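Local coordinates for protein tyrosine aminotransferase (Leishmania infantum, PDB 4IX8) that probably catalyses the pyridoxal-phosphate-dependent transfer of the amino group of tyrosine to 2-oxoglutarate, at residues F125-S130 and V265-T270; V272-L277 and I297-V302. One frame throughout, in Å; residues are numbered along the deposited sequence.

Interaction 1 (F125-S130 and V265-T270); sequences FCQTKS and VADFDT
Two loops come together where Cys-126 and Asp-267 lie 4.6 Å apart from CA to CA, the second bent into an inverse gamma turn centred on Asp-267. Across this loop-loop junction of the aminotransferase, the carboxylate of Asp-267 clamps Gln-127 at both backbone and side chain. With CG anti to the backbone N (chi1 -167°), the acid reaches over to the other loop. Its OD1 takes the backbone N of Gln-127 at 2.8 Å from above the carboxylate plane, while its CB lies 3.4 Å from Phe-125 O. The Gln-127 chain runs extended beyond CG, with the plane of its terminal amide turned 45° from the carboxylate. Beside this grip, Cys-126 SG rests 3.8 Å from Ala-266 CB, an apolar contact. Arg-131 and Arg-229 add salt bridges to OD1 and OD2 of Asp-267 respectively, so the buried acid is held by two charges as well as two N-H groups, which would be expected to favour its ionised form. Asp-269 pairs with Arg-131 too. The side-chain bond is nearly straight: Gln-127 NE2 meets the syn lone pair of Asp-267 OD2 at 2.8 Å, with an N-H...O angle of 176°.

Interaction 2 (V272-L277 and I297-V302); sequences VPRLIL and IDPMNV
Pro-273 and Arg-274 meet Ile-297 and its following turn where two antiparallel strands of the large mixed sheet part company. Val-272 O accepts Arg-274 NE at 2.9 Å, close to the guanidinium plane. Next, Pro-273 sets its CA 3.5 Å from Ile-297 O in a CA-H...O contact, and its ring CG packs 3.4 Å from Val-302 CG2; Phe-37 of the second subunit packs on both residues. Arg-274 forms a hydrogen-bonded antiparallel pair with Ile-297, its N giving to Ile-297 O at 3.0 Å and its O receiving Ile-297 N at 2.9 Å. Bends at chi2 and chi3 (145° and -73°) bring the guanidinium alongside Ile-297, whose CG2 lies over one face, 3.6 Å from Arg-274 NH2, while Pro-299 CD comes to the edge. Ile-276 then meets Ile-297 methyl to methyl, CD1 to CD1. Beyond the pair the chain makes a type I turn from Asp-298 to Asn-301, and Asp-298 OD1 accepts Val-302 N through its syn lone pair, while OD2 takes Ala-303 N. With NE bound to Val-272 and NH1 to Val-265 O, the buried arginine finds backbone carbonyl acceptors for two of its nitrogens, which fixes the rotation of its flat end.

Overall arrangement
Interaction 1 closes before interaction 2 opens along the chain, and their centres lie about 12 Å apart on the same side of the chain's centre. Residues 265-270 lead almost directly into strand 274-279, which pairs with strand 292-297 in the large mixed sheet; residues 125-130 approach from the start of helix 129-133. The two contacts touch: the guanidinium of Arg-274 reaches back to loop 265-270, Val-265 packs on Ile-276, and Ala-266 on Ile-297. Loop 265-270 therefore sits between them, joining the segment that enters helix 129-133 to the start of strand 274-279 and the end of strand 292-297, while interaction 2 also extends to the second subunit of the dimer.

Interaction 1 (F125-S130 and V265-T270)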
loop_
_atom_site.group_PDB
_atom_site.type_symbol
_atom_site.label_atom_id
_atom_site.label_comp_id
_atom_site.label_asym_id
_atom_site.label_seq_id
_atom_site.Cartn_x
_atom_site.Cartn_y
_atom_site.Cartn_z
ATOM N N PHE A 125 -20.472 -7.799 -16.224
ATOM C CA PHE A 125 -21.111 -8.526 -15.138
ATOM C C PHE A 125 -22.547 -8.070 -14.912
ATOM O O PHE A 125 -23.244 -8.597 -14.028
ATOM C CB PHE A 125 -20.314 -8.360 -13.858
ATOM C CG PHE A 125 -18.948 -8.990 -13.921
ATOM C CD1 PHE A 125 -18.801 -10.319 -14.303
ATOM C CD2 PHE A 125 -17.807 -8.255 -13.586
ATOM C CE1 PHE A 125 -17.538 -10.912 -14.370
ATOM C CE2 PHE A 125 -16.524 -8.852 -13.660
ATOM C CZ PHE A 125 -16.392 -10.175 -14.047
ATOM N N CYS A 126 -22.975 -7.095 -15.714
ATOM C CA CYS A 126 -24.325 -6.541 -15.644
ATOM C C CYS A 126 -25.121 -6.940 -16.869
ATOM O O CYS A 126 -24.660 -6.788 -17.993
ATOM C CB CYS A 126 -24.270 -5.022 -15.518
ATOM S SG CYS A 126 -23.314 -4.486 -14.068
ATOM N N GLN A 127 -26.319 -7.463 -16.659
ATOM C CA GLN A 127 -27.091 -7.983 -17.772
ATOM C C GLN A 127 -27.948 -6.944 -18.487
ATOM O O GLN A 127 -28.596 -7.273 -19.460
ATOM C CB GLN A 127 -28.005 -9.104 -17.291
ATOM C CG GLN A 127 -27.289 -10.300 -16.713
ATOM C CD GLN A 127 -28.260 -11.367 -16.260
ATOM O OE1 GLN A 127 -28.930 -11.998 -17.077
ATOM N NE2 GLN A 127 -28.374 -11.549 -14.949
ATOM N N THR A 128 -27.904 -5.684 -18.070
ATOM C CA THR A 128 -28.832 -4.680 -18.600
ATOM C C THR A 128 -28.198 -3.295 -18.767
ATOM O O THR A 128 -27.254 -2.942 -18.046
ATOM C CB THR A 128 -30.053 -4.571 -17.670
ATOM O OG1 THR A 128 -30.681 -5.853 -17.579
ATOM C CG2 THR A 128 -31.068 -3.587 -18.198
ATOM N N LYS A 129 -28.757 -2.506 -19.688
ATOM C CA LYS A 129 -28.223 -1.189 -20.021
ATOM C C LYS A 129 -28.261 -0.281 -18.798
ATOM O O LYS A 129 -27.332 0.489 -18.566
ATOM C CB LYS A 129 -28.996 -0.552 -21.192
ATOM N N SER A 130 -29.342 -0.347 -18.033
ATOM C CA SER A 130 -29.479 0.494 -16.846
ATOM C C SER A 130 -28.474 0.131 -15.753
ATOM O O SER A 130 -27.970 1.004 -15.050
ATOM C CB SER A 130 -30.901 0.389 -16.293
ATOM O OG SER A 130 -31.231 -0.974 -16.093
ATOM N N VAL A 265 -22.790 -7.918 -7.153
ATOM C CA VAL A 265 -23.802 -7.080 -6.506
ATOM C C VAL A 265 -24.156 -5.933 -7.428
ATOM O O VAL A 265 -25.151 -5.233 -7.226
ATOM C CB VAL A 265 -23.350 -6.554 -5.105
ATOM C CG1 VAL A 265 -23.132 -7.709 -4.171
ATOM C CG2 VAL A 265 -22.107 -5.700 -5.199
ATOM N N ALA A 266 -23.348 -5.741 -8.459
ATOM C CA ALA A 266 -23.632 -4.758 -9.496
ATOM C C ALA A 266 -24.856 -5.098 -10.353
ATOM O O ALA A 266 -25.477 -4.185 -10.933
ATOM C CB ALA A 266 -22.440 -4.612 -10.396
ATOM N N ASP A 267 -25.172 -6.391 -10.479
ATOM C CA ASP A 267 -26.178 -6.856 -11.458
ATOM C C ASP A 267 -27.595 -6.846 -10.908
ATOM O O ASP A 267 -28.337 -7.812 -11.068
ATOM C CB ASP A 267 -25.830 -8.281 -11.913
ATOM C CG ASP A 267 -26.604 -8.721 -13.129
ATOM O OD1 ASP A 267 -26.994 -7.849 -13.928
ATOM O OD2 ASP A 267 -26.835 -9.948 -13.264
ATOM N N PHE A 268 -27.987 -5.730 -10.306
ATOM C CA PHE A 268 -29.293 -5.613 -9.670
ATOM C C PHE A 268 -29.838 -4.227 -9.825
ATOM O O PHE A 268 -29.099 -3.258 -9.951
ATOM C CB PHE A 268 -29.212 -5.941 -8.181
ATOM C CG PHE A 268 -29.000 -7.399 -7.892
ATOM C CD1 PHE A 268 -30.093 -8.251 -7.718
ATOM C CD2 PHE A 268 -27.718 -7.926 -7.796
ATOM C CE1 PHE A 268 -29.912 -9.602 -7.455
ATOM C CE2 PHE A 268 -27.523 -9.276 -7.524
ATOM C CZ PHE A 268 -28.625 -10.118 -7.361
ATOM N N ASP A 269 -31.154 -4.151 -9.790
ATOM C CA ASP A 269 -31.832 -2.878 -9.837
ATOM C C ASP A 269 -32.191 -2.520 -8.416
ATOM O O ASP A 269 -33.171 -3.016 -7.875
ATOM C CB ASP A 269 -33.062 -2.964 -10.721
ATOM C CG ASP A 269 -32.721 -3.434 -12.093
ATOM O OD1 ASP A 269 -31.964 -2.702 -12.772
ATOM O OD2 ASP A 269 -33.197 -4.522 -12.484
ATOM N N THR A 270 -31.349 -1.701 -7.802
ATOM C CA THR A 270 -31.512 -1.339 -6.411
ATOM C C THR A 270 -30.831 -0.031 -6.111
ATOM O O THR A 270 -29.823 0.297 -6.738
ATOM C CB THR A 270 -30.929 -2.404 -5.497
ATOM O OG1 THR A 270 -31.101 -1.997 -4.136
ATOM C CG2 THR A 270 -29.452 -2.600 -5.761
#

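Interaction 2 (V272-L277 and I297-V302)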
loop_
_atom_site.group_PDB
_atom_site.type_symbol
_atom_site.label_atom_id
_atom_site.label_comp_id
_atom_site.label_asym_id
_atom_site.label_seq_id
_atom_site.Cartn_x
_atom_site.Cartn_y
_atom_site.Cartn_z
ATOM N N VAL A 272 -29.722 0.475 -2.984
ATOM C CA VAL A 272 -28.788 0.163 -1.912
ATOM C C VAL A 272 -27.384 0.512 -2.374
ATOM O O VAL A 272 -26.984 0.119 -3.459
ATOM C CB VAL A 272 -28.847 -1.291 -1.533
ATOM C CG1 VAL A 272 -27.748 -1.641 -0.522
ATOM C CG2 VAL A 272 -30.206 -1.589 -0.976
ATOM N N PRO A 273 -26.661 1.329 -1.608
ATOM C CA PRO A 273 -25.294 1.638 -2.041
ATOM C C PRO A 273 -24.374 0.409 -1.912
ATOM O O PRO A 273 -24.386 -0.213 -0.867
ATOM C CB PRO A 273 -24.847 2.725 -1.063
ATOM C CG PRO A 273 -26.045 3.100 -0.285
ATOM C CD PRO A 273 -26.975 1.958 -0.317
ATOM N N ARG A 274 -23.571 0.118 -2.921
ATOM C CA ARG A 274 -22.680 -1.039 -2.926
ATOM C C ARG A 274 -21.277 -0.627 -3.293
ATOM O O ARG A 274 -21.089 0.073 -4.277
ATOM C CB ARG A 274 -23.153 -2.066 -3.936
ATOM C CG ARG A 274 -24.380 -2.806 -3.536
ATOM C CD ARG A 274 -25.249 -3.114 -4.731
ATOM N NE ARG A 274 -25.927 -1.918 -5.244
ATOM C CZ ARG A 274 -26.291 -1.744 -6.518
ATOM N NH1 ARG A 274 -26.026 -2.662 -7.441
ATOM N NH2 ARG A 274 -26.907 -0.644 -6.883
ATOM N N LEU A 275 -20.288 -1.116 -2.555
ATOM C CA LEU A 275 -18.884 -0.876 -2.922
ATOM C C LEU A 275 -18.223 -2.224 -3.281
ATOM O O LEU A 275 -18.071 -3.119 -2.454
ATOM C CB LEU A 275 -18.133 -0.181 -1.788
ATOM C CG LEU A 275 -16.703 0.260 -2.067
ATOM C CD1 LEU A 275 -16.685 1.474 -2.960
ATOM C CD2 LEU A 275 -15.891 0.481 -0.763
ATOM N N ILE A 276 -17.856 -2.360 -4.533
ATOM C CA ILE A 276 -17.286 -3.587 -5.054
ATOM C C ILE A 276 -15.783 -3.472 -5.055
ATOM O O ILE A 276 -15.253 -2.504 -5.572
ATOM C CB ILE A 276 -17.775 -3.837 -6.448
ATOM C CG1 ILE A 276 -19.291 -3.952 -6.424
ATOM C CG2 ILE A 276 -17.154 -5.082 -7.017
ATOM C CD1 ILE A 276 -19.897 -4.082 -7.741
ATOM N N LEU A 277 -15.106 -4.460 -4.473
ATOM C CA LEU A 277 -13.637 -4.530 -4.460
ATOM C C LEU A 277 -13.250 -5.638 -5.421
ATOM O O LEU A 277 -13.859 -6.696 -5.411
ATOM C CB LEU A 277 -13.101 -4.809 -3.054
ATOM C CG LEU A 277 -13.797 -3.991 -1.950
ATOM C CD1 LEU A 277 -13.163 -4.235 -0.605
ATOM C CD2 LEU A 277 -13.751 -2.497 -2.282
ATOM N N ILE A 297 -21.409 1.973 -6.481
ATOM C CA ILE A 297 -22.655 2.039 -7.239
ATOM C C ILE A 297 -23.740 2.524 -6.292
ATOM O O ILE A 297 -24.114 1.844 -5.326
ATOM C CB ILE A 297 -23.035 0.690 -7.839
ATOM C CG1 ILE A 297 -21.861 0.124 -8.661
ATOM C CG2 ILE A 297 -24.262 0.826 -8.744
ATOM C CD1 ILE A 297 -22.045 -1.325 -9.110
ATOM N N ASP A 298 -24.222 3.724 -6.574
ATOM C CA ASP A 298 -25.046 4.500 -5.658
ATOM C C ASP A 298 -25.978 5.365 -6.500
ATOM O O ASP A 298 -25.696 6.530 -6.755
ATOM C CB ASP A 298 -24.102 5.316 -4.771
ATOM C CG ASP A 298 -24.828 6.278 -3.838
ATOM O OD1 ASP A 298 -26.013 5.992 -3.486
ATOM O OD2 ASP A 298 -24.185 7.293 -3.450
ATOM N N PRO A 299 -27.055 4.769 -7.015
ATOM C CA PRO A 299 -27.906 5.477 -7.984
ATOM C C PRO A 299 -28.629 6.695 -7.446
ATOM O O PRO A 299 -28.868 7.585 -8.233
ATOM C CB PRO A 299 -28.913 4.406 -8.413
ATOM C CG PRO A 299 -28.173 3.127 -8.211
ATOM C CD PRO A 299 -27.374 3.329 -6.957
ATOM N N MET A 300 -29.011 6.697 -6.170
ATOM C CA MET A 300 -29.706 7.838 -5.566
ATOM C C MET A 300 -28.719 8.780 -4.912
ATOM O O MET A 300 -29.130 9.715 -4.251
ATOM C CB MET A 300 -30.737 7.377 -4.526
ATOM C CG MET A 300 -31.904 6.590 -5.088
ATOM S SD MET A 300 -32.777 7.429 -6.455
ATOM C CE MET A 300 -33.403 8.921 -5.663
ATOM N N ASN A 301 -27.419 8.564 -5.120
ATOM C CA ASN A 301 -26.404 9.426 -4.502
ATOM C C ASN A 301 -26.626 9.666 -2.988
ATOM O O ASN A 301 -26.703 10.811 -2.547
ATOM C CB ASN A 301 -26.342 10.787 -5.226
ATOM C CG ASN A 301 -25.073 11.594 -4.884
ATOM O OD1 ASN A 301 -24.030 11.031 -4.578
ATOM N ND2 ASN A 301 -25.165 12.911 -4.959
ATOM N N VAL A 302 -26.674 8.588 -2.192
ATOM C CA VAL A 302 -26.782 8.693 -0.723
ATOM C C VAL A 302 -25.429 8.478 -0.039
ATOM O O VAL A 302 -25.320 8.589 1.182
ATOM C CB VAL A 302 -27.783 7.678 -0.127
ATOM C CG1 VAL A 302 -29.157 7.915 -0.703
ATOM C CG2 VAL A 302 -27.334 6.239 -0.374
#